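Local coordinates for protein glycoside Hydrolase (Bacteroides uniformis, PDB 5T9X) that probably hydrolyses agarose or a related red-algal galactan as a family 16 glycoside hydrolase of a human gut bacterium, at residues F48-D53 with S73-Y78; E165-I170 with V331-I336. All blocks are in the same frame, centred on the assembly; numbering follows the deposited sequence.

Contact 1 of 2, residues F48-D53 with S73-Y78; sequences FEYEWD and SDDFNY. With NA (sodium ion), chain D.
Glu-51 reaches across to Asp-75 and Asn-77, and a sodium ion ties the two loops together. The side chain starts with its CB directed at 73-78. Its CG, anti to the carbonyl carbon (chi1 -85°), passes alongside the amide nitrogen ND2 of Asn-77. From there the chain is extended, which brings CD in front of the metal, so that the carboxylate grips sodium with both oxygens, OE1 at 2.7 Å and OE2 at 2.8 Å. OE2 also accepts a weak, bent hydrogen bond from Asn-77 ND2 at 3.0 Å. The amide and carboxylate planes stand 75° apart. Asn-77 OD1 binds the sodium at 2.6 Å, and this fixes which end of the amide turns its N-H groups to Glu-51. The backbone O of Asp-75 is a shorter ligand, 2.4 Å from the sodium, and Gly-118 and Asp-332 complete the site. Two overlapping Asx turns, from Asp-74 OD1 to Phe-76 N and from Asp-75 OD1 to Asn-77 N, curl this loop round the ion; Asp-74 OD2 is held in addition by Tyr-78 OH and Trp-92 NE1. Beside the metal site the contact is van der Waals packing of the Trp-52 indole. Its rim, at CZ3, abuts Asp-75 CB at 3.8 Å and the backbone between Asp-74 and Asp-75. CH2 of the same ring meets Ser-73 CB at 3.9 Å, while Tyr-50 CB lies over one indole face, toward its rim. The two loops flank strand 65-69, one before and one after it, and pack on the sheet that holds strands 65-69 and 329-341: Tyr-50 and Trp-52 touch Leu-69, Trp-52 also leans on Tyr-337 of strand 329-341, and Phe-76 touches Val-331 and Val-115 of strand 113-116.

Contact 2 of 2, residues E165-I170 with V331-I336; sequences EAYAKI and VDWIRI. With NA (sodium ion), chain D.
Strand 165-169 runs antiparallel to 331-336, their axes 4.8 Å apart at closest approach and 177° between directions, with Glu-165 and Arg-335 exchanging both backbone hydrogen bonds. On the face that carries Glu-165, Tyr-167, Trp-333 and Arg-335, the last of these runs beside Glu-165 in the same direction. Its NE and NH2 (2.7 Å) both donate to the single oxygen OE1 of Glu-165, from the same face of the carboxylate, in a salt bridge. OE2 is taken by Tyr-163 OH, and Arg-335 NH1 by the O of Phe-55. Farther along, Tyr-167 N bonds to Trp-333 O, but Tyr-167 O receives Asp-332 N: two residues, Asp-332 and Trp-333, stand opposite the single Tyr-167, a classic beta bulge in a sheet of the sandwich characteristic of family 16 glycoside hydrolases. At the bulge Asp-332 binds the sodium ion through OD1 (2.2 Å) and its backbone O (2.4 Å). Its OD2 lies at the edge of the Tyr-167 ring, 3.4 Å from CD2. Trp-333 CG sits between its backbone N and carbonyl carbon (chi1 48°), which lays the indole across Tyr-167 CB; this carbon makes a CH-pi contact over one face, 3.4 Å from the six-membered ring's centroid. The Tyr-167 ring is nearly parallel to the five-membered ring (21°) but displaced, with little overlap. Replacing Trp-333 by an alanine is likely to deprive Tyr-167 CB of its CH-pi partner and to open a gap beside Glu-165, whose OE1 sits at the indole edge. On the reverse face, Ala-168 CB touches Val-331 CG2, and Val-331 and Ile-334 pack against Ile-301 and Ile-299 of strand 298-304.

The two contacts come in series along the chain, contact 1 closing before contact 2 opens, and their centres lie 10 Å apart on the same side of the protein's centre. Strand 329-341 joins them: it pairs with 162-169 on one side, and beyond it 73-78 is bonded to it through Asp-74 N to Ile-334 O (2.8 Å) and Ser-73 OG to Ile-336 N (3.0 Å). Glu-51 OE1 rests against Trp-333 CD1. The sodium ion draws ligands from both contacts, so it clamps N-terminal loops to a bulged strand near the C-terminus, consistent with a structural role like that of metal sites in other family 16 enzymes.

Contact 1 of 2, residues F48-D53 with S73-Y78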
loop_
_atom_site.group_PDB
_atom_site.type_symbol
_atom_site.label_atom_id
_atom_site.label_comp_id
_atom_site.label_asym_id
_atom_site.label_seq_id
_atom_site.Cartn_x
_atom_site.Cartn_y
_atom_site.Cartn_z
ATOM N N PHE A 48 11.175 -6.268 25.349
ATOM C CA PHE A 48 10.266 -6.376 24.192
ATOM C C PHE A 48 8.822 -6.486 24.673
ATOM O O PHE A 48 8.547 -7.300 25.537
ATOM C CB PHE A 48 10.604 -7.629 23.351
ATOM C CG PHE A 48 11.923 -7.564 22.618
ATOM C CD1 PHE A 48 12.846 -6.500 22.800
ATOM C CD2 PHE A 48 12.264 -8.587 21.763
ATOM C CE1 PHE A 48 14.048 -6.467 22.127
ATOM C CE2 PHE A 48 13.469 -8.561 21.084
ATOM C CZ PHE A 48 14.367 -7.502 21.272
ATOM N N GLU A 49 7.927 -5.656 24.131
ATOM C CA GLU A 49 6.471 -5.760 24.388
ATOM C C GLU A 49 5.666 -6.315 23.209
ATOM O O GLU A 49 4.659 -6.997 23.429
ATOM C CB GLU A 49 5.891 -4.414 24.816
ATOM C CG GLU A 49 6.572 -3.839 26.052
ATOM C CD GLU A 49 5.842 -2.646 26.659
ATOM O OE1 GLU A 49 4.728 -2.287 26.201
ATOM O OE2 GLU A 49 6.391 -2.072 27.622
ATOM N N TYR A 50 6.092 -6.037 21.976
ATOM C CA TYR A 50 5.357 -6.486 20.790
ATOM C C TYR A 50 6.219 -7.356 19.873
ATOM O O TYR A 50 7.442 -7.289 19.929
ATOM C CB TYR A 50 4.820 -5.258 20.037
ATOM C CG TYR A 50 3.989 -4.297 20.898
ATOM C CD1 TYR A 50 2.610 -4.476 21.034
ATOM C CD2 TYR A 50 4.579 -3.211 21.561
ATOM C CE1 TYR A 50 1.838 -3.619 21.804
ATOM C CE2 TYR A 50 3.813 -2.358 22.346
ATOM C CZ TYR A 50 2.433 -2.568 22.456
ATOM O OH TYR A 50 1.625 -1.729 23.216
ATOM N N GLU A 51 5.563 -8.180 19.049
ATOM C CA GLU A 51 6.170 -8.932 17.915
ATOM C C GLU A 51 7.331 -8.175 17.295
ATOM O O GLU A 51 8.435 -8.713 17.108
ATOM C CB GLU A 51 5.135 -9.105 16.780
ATOM C CG GLU A 51 4.192 -10.289 16.890
ATOM C CD GLU A 51 3.301 -10.473 15.658
ATOM O OE1 GLU A 51 3.068 -9.508 14.897
ATOM O OE2 GLU A 51 2.773 -11.593 15.432
ATOM N N TRP A 52 7.044 -6.907 16.974
ATOM C CA TRP A 52 7.959 -6.049 16.214
ATOM C C TRP A 52 9.173 -5.451 16.927
ATOM O O TRP A 52 10.029 -4.844 16.269
ATOM C CB TRP A 52 7.182 -4.913 15.547
ATOM C CG TRP A 52 6.434 -4.007 16.452
ATOM C CD1 TRP A 52 6.932 -3.193 17.394
ATOM C CD2 TRP A 52 5.032 -3.794 16.429
ATOM N NE1 TRP A 52 5.918 -2.486 17.985
ATOM C CE2 TRP A 52 4.739 -2.852 17.409
ATOM C CE3 TRP A 52 3.995 -4.330 15.682
ATOM C CZ2 TRP A 52 3.456 -2.428 17.666
ATOM C CZ3 TRP A 52 2.705 -3.904 15.943
ATOM C CH2 TRP A 52 2.452 -2.963 16.927
ATOM N N ASP A 53 9.249 -5.591 18.243
ATOM C CA ASP A 53 10.334 -4.982 18.992
ATOM C C ASP A 53 11.687 -5.642 18.713
ATOM O O ASP A 53 12.712 -5.032 18.946
ATOM C CB ASP A 53 10.009 -4.947 20.494
ATOM C CG ASP A 53 9.026 -3.825 20.866
ATOM O OD1 ASP A 53 8.993 -2.778 20.167
ATOM O OD2 ASP A 53 8.302 -3.982 21.883
ATOM N N SER A 73 -1.496 1.485 15.402
ATOM C CA SER A 73 -0.662 0.320 15.140
ATOM C C SER A 73 -1.403 -0.980 15.472
ATOM O O SER A 73 -2.187 -1.007 16.418
ATOM C CB SER A 73 0.593 0.382 15.996
ATOM O OG SER A 73 1.223 1.624 15.886
ATOM N N ASP A 74 -1.173 -2.040 14.703
ATOM C CA ASP A 74 -1.870 -3.306 14.918
ATOM C C ASP A 74 -0.960 -4.467 14.590
ATOM O O ASP A 74 -0.418 -4.524 13.488
ATOM C CB ASP A 74 -3.163 -3.387 14.077
ATOM C CG ASP A 74 -4.220 -4.367 14.672
ATOM O OD1 ASP A 74 -3.852 -5.290 15.445
ATOM O OD2 ASP A 74 -5.432 -4.227 14.365
ATOM N N ASP A 75 -0.807 -5.389 15.541
ATOM C CA ASP A 75 -0.100 -6.647 15.302
ATOM C C ASP A 75 -0.989 -7.778 14.731
ATOM O O ASP A 75 -0.499 -8.878 14.402
ATOM C CB ASP A 75 0.655 -7.100 16.560
ATOM C CG ASP A 75 -0.257 -7.504 17.725
ATOM O OD1 ASP A 75 -1.462 -7.801 17.539
ATOM O OD2 ASP A 75 0.266 -7.564 18.855
ATOM N N PHE A 76 -2.287 -7.515 14.632
ATOM C CA PHE A 76 -3.242 -8.429 14.026
ATOM C C PHE A 76 -3.279 -9.838 14.639
ATOM O O PHE A 76 -3.601 -10.783 13.938
ATOM C CB PHE A 76 -2.990 -8.519 12.522
ATOM C CG PHE A 76 -3.192 -7.228 11.789
ATOM C CD1 PHE A 76 -4.465 -6.649 11.702
ATOM C CD2 PHE A 76 -2.153 -6.632 11.105
ATOM C CE1 PHE A 76 -4.665 -5.479 10.989
ATOM C CE2 PHE A 76 -2.354 -5.458 10.398
ATOM C CZ PHE A 76 -3.603 -4.873 10.356
ATOM N N ASN A 77 -2.965 -9.981 15.930
ATOM C CA ASN A 77 -2.962 -11.302 16.592
ATOM C C ASN A 77 -4.304 -11.514 17.312
ATOM O O ASN A 77 -4.412 -11.436 18.542
ATOM C CB ASN A 77 -1.734 -11.477 17.524
ATOM C CG ASN A 77 -0.374 -11.441 16.759
ATOM O OD1 ASN A 77 -0.291 -11.640 15.529
ATOM N ND2 ASN A 77 0.704 -11.192 17.502
ATOM N N TYR A 78 -5.328 -11.716 16.493
ATOM C CA TYR A 78 -6.699 -11.984 16.913
ATOM C C TYR A 78 -7.434 -12.590 15.711
ATOM O O TYR A 78 -6.832 -12.807 14.649
ATOM C CB TYR A 78 -7.395 -10.702 17.403
ATOM C CG TYR A 78 -7.370 -9.517 16.437
ATOM C CD1 TYR A 78 -8.296 -9.416 15.366
ATOM C CD2 TYR A 78 -6.452 -8.484 16.610
ATOM C CE1 TYR A 78 -8.272 -8.320 14.490
ATOM C CE2 TYR A 78 -6.410 -7.400 15.746
ATOM C CZ TYR A 78 -7.312 -7.308 14.683
ATOM O OH TYR A 78 -7.257 -6.206 13.847
HETATM NA NA NA D . 0.993 -10.469 13.538
#

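Contact 2 of 2, residues E165-I170 with V331-I336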
loop_
_atom_site.group_PDB
_atom_site.type_symbol
_atom_site.label_atom_id
_atom_site.label_comp_id
_atom_site.label_asym_id
_atom_site.label_seq_id
_atom_site.Cartn_x
_atom_site.Cartn_y
_atom_site.Cartn_z
ATOM N N GLU A 165 5.297 1.696 9.199
ATOM C CA GLU A 165 6.053 0.535 8.696
ATOM C C GLU A 165 5.133 -0.653 8.660
ATOM O O GLU A 165 4.498 -0.925 9.656
ATOM C CB GLU A 165 7.283 0.237 9.577
ATOM C CG GLU A 165 8.367 -0.639 8.945
ATOM C CD GLU A 165 9.578 -0.892 9.869
ATOM O OE1 GLU A 165 9.380 -1.603 10.881
ATOM O OE2 GLU A 165 10.729 -0.444 9.604
ATOM N N ALA A 166 5.052 -1.352 7.525
ATOM C CA ALA A 166 4.362 -2.632 7.475
ATOM C C ALA A 166 5.360 -3.764 7.316
ATOM O O ALA A 166 6.440 -3.571 6.793
ATOM C CB ALA A 166 3.344 -2.664 6.358
ATOM N N TYR A 167 4.983 -4.922 7.851
ATOM C CA TYR A 167 5.696 -6.182 7.683
ATOM C C TYR A 167 4.725 -7.067 6.902
ATOM O O TYR A 167 3.640 -7.444 7.412
ATOM C CB TYR A 167 6.008 -6.804 9.052
ATOM C CG TYR A 167 7.013 -7.933 9.062
ATOM C CD1 TYR A 167 8.222 -7.803 8.399
ATOM C CD2 TYR A 167 6.797 -9.095 9.811
ATOM C CE1 TYR A 167 9.176 -8.801 8.438
ATOM C CE2 TYR A 167 7.747 -10.115 9.848
ATOM C CZ TYR A 167 8.945 -9.951 9.163
ATOM O OH TYR A 167 9.937 -10.907 9.141
ATOM N N ALA A 168 5.090 -7.344 5.654
ATOM C CA ALA A 168 4.133 -7.847 4.692
ATOM C C ALA A 168 4.755 -8.800 3.707
ATOM O O ALA A 168 5.950 -8.706 3.362
ATOM C CB ALA A 168 3.552 -6.681 3.942
ATOM N N LYS A 169 3.917 -9.689 3.217
ATOM C CA LYS A 169 4.307 -10.642 2.203
ATOM C C LYS A 169 3.476 -10.382 0.953
ATOM O O LYS A 169 2.287 -10.711 0.892
ATOM C CB LYS A 169 4.101 -12.060 2.717
ATOM C CG LYS A 169 4.594 -13.144 1.790
ATOM C CD LYS A 169 4.531 -14.472 2.529
ATOM C CE LYS A 169 5.455 -15.526 1.961
ATOM N NZ LYS A 169 4.922 -15.946 0.643
ATOM N N ILE A 170 4.136 -9.823 -0.049
ATOM C CA ILE A 170 3.486 -9.420 -1.277
ATOM C C ILE A 170 2.888 -10.639 -1.980
ATOM O O ILE A 170 3.515 -11.699 -2.057
ATOM C CB ILE A 170 4.496 -8.699 -2.171
ATOM C CG1 ILE A 170 4.789 -7.311 -1.585
ATOM C CG2 ILE A 170 4.000 -8.586 -3.600
ATOM C CD1 ILE A 170 6.138 -6.769 -1.981
ATOM N N VAL A 331 -0.434 -9.191 5.811
ATOM C CA VAL A 331 0.265 -8.208 6.600
ATOM C C VAL A 331 0.235 -8.688 8.027
ATOM O O VAL A 331 -0.835 -8.822 8.640
ATOM C CB VAL A 331 -0.368 -6.824 6.489
ATOM C CG1 VAL A 331 0.277 -5.860 7.482
ATOM C CG2 VAL A 331 -0.212 -6.302 5.066
ATOM N N ASP A 332 1.433 -8.932 8.540
ATOM C CA ASP A 332 1.653 -9.520 9.856
ATOM C C ASP A 332 1.464 -8.445 10.886
ATOM O O ASP A 332 0.896 -8.682 11.943
ATOM C CB ASP A 332 3.085 -10.075 9.904
ATOM C CG ASP A 332 3.421 -10.827 11.192
ATOM O OD1 ASP A 332 2.565 -11.008 12.111
ATOM O OD2 ASP A 332 4.609 -11.214 11.280
ATOM N N TRP A 333 1.991 -7.273 10.594
ATOM C CA TRP A 333 1.740 -6.114 11.420
ATOM C C TRP A 333 1.994 -4.807 10.691
ATOM O O TRP A 333 2.687 -4.749 9.636
ATOM C CB TRP A 333 2.593 -6.150 12.701
ATOM C CG TRP A 333 4.070 -6.439 12.595
ATOM C CD1 TRP A 333 4.663 -7.590 12.931
ATOM C CD2 TRP A 333 5.131 -5.543 12.217
ATOM N NE1 TRP A 333 6.020 -7.506 12.773
ATOM C CE2 TRP A 333 6.334 -6.254 12.334
ATOM C CE3 TRP A 333 5.179 -4.215 11.776
ATOM C CZ2 TRP A 333 7.565 -5.698 12.034
ATOM C CZ3 TRP A 333 6.406 -3.657 11.477
ATOM C CH2 TRP A 333 7.585 -4.398 11.607
ATOM N N ILE A 334 1.466 -3.757 11.309
ATOM C CA ILE A 334 1.700 -2.394 10.874
ATOM C C ILE A 334 1.847 -1.517 12.110
ATOM O O ILE A 334 0.981 -1.527 12.984
ATOM C CB ILE A 334 0.593 -1.904 9.911
ATOM C CG1 ILE A 334 0.944 -0.536 9.361
ATOM C CG2 ILE A 334 -0.784 -1.854 10.574
ATOM C CD1 ILE A 334 0.024 -0.139 8.222
ATOM N N ARG A 335 2.959 -0.783 12.176
ATOM C CA ARG A 335 3.300 0.020 13.341
ATOM C C ARG A 335 3.577 1.453 12.954
ATOM O O ARG A 335 4.061 1.704 11.869
ATOM C CB ARG A 335 4.493 -0.598 14.066
ATOM C CG ARG A 335 5.819 -0.515 13.353
ATOM C CD ARG A 335 6.867 -1.226 14.171
ATOM N NE ARG A 335 8.164 -1.251 13.505
ATOM C CZ ARG A 335 9.338 -1.457 14.105
ATOM N NH1 ARG A 335 9.421 -1.597 15.429
ATOM N NH2 ARG A 335 10.463 -1.508 13.376
ATOM N N ILE A 336 3.288 2.373 13.876
ATOM C CA ILE A 336 3.253 3.815 13.636
ATOM C C ILE A 336 3.851 4.506 14.846
ATOM O O ILE A 336 3.411 4.254 15.967
ATOM C CB ILE A 336 1.801 4.287 13.492
ATOM C CG1 ILE A 336 1.065 3.453 12.446
ATOM C CG2 ILE A 336 1.719 5.747 13.100
ATOM C CD1 ILE A 336 -0.362 3.886 12.251
HETATM NA NA NA D . 0.993 -10.469 13.538
#